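Local structure of enoyl-CoA hydratase, EchA3 (Mycobacterium marinum M, 3R6H) at residues A[51-56]-A[96-101]. The protein probably acts as a lyase of lipid metabolism, as a member of the enoyl-CoA hydratase/isomerase (crotonase) family. Residues are numbered along the deposited sequence; the frame is centred on the assembly and turned at random.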
loop_
_atom_site.group_PDB
_atom_site.type_symbol
_atom_site.label_atom_id
_atom_site.label_comp_id
_atom_site.label_asym_id
_atom_site.label_seq_id
_atom_site.Cartn_x
_atom_site.Cartn_y
_atom_site.Cartn_z
ATOM N N LEU A 51 -22.918 9.890 8.277
ATOM C CA LEU A 51 -23.249 10.868 7.264
ATOM C C LEU A 51 -22.967 10.272 5.880
ATOM O O LEU A 51 -21.865 9.765 5.652
ATOM C CB LEU A 51 -22.373 12.100 7.462
ATOM C CG LEU A 51 -22.570 13.277 6.548
ATOM C CD1 LEU A 51 -24.036 13.800 6.629
ATOM C CD2 LEU A 51 -21.538 14.387 6.887
ATOM N N VAL A 52 -23.923 10.409 4.975
ATOM C CA VAL A 52 -23.800 10.001 3.586
ATOM C C VAL A 52 -23.625 11.248 2.717
ATOM O O VAL A 52 -24.382 12.248 2.865
ATOM C CB VAL A 52 -25.039 9.220 3.134
ATOM C CG1 VAL A 52 -24.998 8.934 1.613
ATOM C CG2 VAL A 52 -25.194 7.918 3.938
ATOM N N ILE A 53 -22.634 11.225 1.831
ATOM C CA ILE A 53 -22.486 12.263 0.794
ATOM C C ILE A 53 -22.710 11.615 -0.560
ATOM O O ILE A 53 -21.993 10.657 -0.882
ATOM C CB ILE A 53 -21.050 12.881 0.770
ATOM C CG1 ILE A 53 -20.567 13.300 2.169
ATOM C CG2 ILE A 53 -20.957 14.007 -0.251
ATOM C CD1 ILE A 53 -21.402 14.370 2.800
ATOM N N ALA A 54 -23.676 12.130 -1.340
ATOM C CA ALA A 54 -24.071 11.565 -2.623
ATOM C C ALA A 54 -23.980 12.604 -3.726
ATOM O O ALA A 54 -24.047 13.803 -3.455
ATOM C CB ALA A 54 -25.535 10.989 -2.570
ATOM N N GLY A 55 -23.863 12.136 -4.966
ATOM C CA GLY A 55 -23.936 12.995 -6.127
ATOM C C GLY A 55 -25.348 12.988 -6.686
ATOM O O GLY A 55 -26.315 12.745 -5.950
ATOM N N ASN A 56 -25.445 13.219 -7.992
ATOM C CA ASN A 56 -26.728 13.171 -8.679
ATOM C C ASN A 56 -26.786 11.928 -9.569
ATOM O O ASN A 56 -25.966 11.008 -9.444
ATOM C CB ASN A 56 -27.033 14.510 -9.416
ATOM C CG ASN A 56 -26.087 14.821 -10.564
ATOM O OD1 ASN A 56 -25.435 13.931 -11.135
ATOM N ND2 ASN A 56 -26.033 16.109 -10.943
ATOM N N LYS A 96 -17.850 11.095 13.065
ATOM C CA LYS A 96 -18.778 9.987 12.825
ATOM C C LYS A 96 -18.365 9.329 11.518
ATOM O O LYS A 96 -17.677 9.949 10.690
ATOM C CB LYS A 96 -20.218 10.455 12.656
ATOM C CG LYS A 96 -20.665 11.592 13.645
ATOM C CD LYS A 96 -20.669 11.113 15.063
ATOM C CE LYS A 96 -21.054 12.228 16.050
ATOM N NZ LYS A 96 -22.437 12.654 15.842
ATOM N N PRO A 97 -18.815 8.083 11.306
ATOM C CA PRO A 97 -18.532 7.481 9.996
ATOM C C PRO A 97 -19.157 8.255 8.820
ATOM O O PRO A 97 -20.308 8.689 8.916
ATOM C CB PRO A 97 -19.157 6.081 10.112
ATOM C CG PRO A 97 -19.077 5.788 11.613
ATOM C CD PRO A 97 -19.466 7.128 12.224
ATOM N N VAL A 98 -18.401 8.393 7.730
ATOM C CA VAL A 98 -18.852 9.085 6.515
ATOM C C VAL A 98 -18.847 8.073 5.378
ATOM O O VAL A 98 -17.848 7.395 5.137
ATOM C CB VAL A 98 -17.903 10.237 6.168
ATOM C CG1 VAL A 98 -18.324 10.930 4.846
ATOM C CG2 VAL A 98 -17.862 11.242 7.381
ATOM N N VAL A 99 -19.979 7.957 4.706
ATOM C CA VAL A 99 -20.110 7.027 3.582
ATOM C C VAL A 99 -20.356 7.840 2.315
ATOM O O VAL A 99 -21.205 8.752 2.277
ATOM C CB VAL A 99 -21.250 6.010 3.812
ATOM C CG1 VAL A 99 -21.350 5.032 2.652
ATOM C CG2 VAL A 99 -21.099 5.284 5.167
ATOM N N ILE A 100 -19.582 7.561 1.272
ATOM C CA ILE A 100 -19.761 8.243 -0.007
ATOM C C ILE A 100 -20.588 7.350 -0.959
ATOM O O ILE A 100 -20.222 6.203 -1.252
ATOM C CB ILE A 100 -18.400 8.588 -0.691
ATOM C CG1 ILE A 100 -17.424 9.258 0.276
ATOM C CG2 ILE A 100 -18.623 9.426 -1.994
ATOM C CD1 ILE A 100 -17.914 10.610 0.830
ATOM N N ALA A 101 -21.727 7.894 -1.419
ATOM C CA ALA A 101 -22.494 7.291 -2.478
ATOM C C ALA A 101 -22.008 7.904 -3.783
ATOM O O ALA A 101 -22.419 8.998 -4.192
ATOM C CB ALA A 101 -23.988 7.536 -2.270
#
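Leu51 O takes the amide of Val99 at 2.8 Å, with the N-H lying in the carbonyl plane, and the CA of Val98 adds a C-H···O contact to the same oxygen. Ile53 O repeats the pattern two residues further on, accepting Ala101 N at 2.8 Å, its donor tilted 28° from the carbonyl plane, and meeting the CA of Ile100. Leu51 N and Ile53 N donate to Pro97 O and Val99 O. The four bonds make a parallel ladder of Leu51-Ala54 beside Val98-Ala101.

On one face the two isoleucines run alongside each other in the same direction. In Ile100, CG1 is anti to the carbonyl carbon (chi1 -48°), and CD1 sits 3.9 Å from Ile53 CB. Ile53 CG1 reaches Val98 CG1 at 4.2 Å. On the other face, Ala54 and Ala101 meet CB to CB at 3.8 Å, and Val52 CG1 approaches Ala101 CB at 4.2 Å. Helix 186-198 covers this face, with Ala194 on Val52, Ala190 on Ala101 and Phe197 on Val99.

Outside the pair, backbone bonds tie Val52 and Ala54 to strand 15-20 of the crotonase-fold sheet, and Asp118 OD2, just ahead of strand 119-122, holds Val98 N. The ladder thus satisfies the inward-facing N-H and C=O groups of Leu51, Ile53 and Val99, plus Pro97 O and Ala101 N, between aliphatic side chains of the two strands.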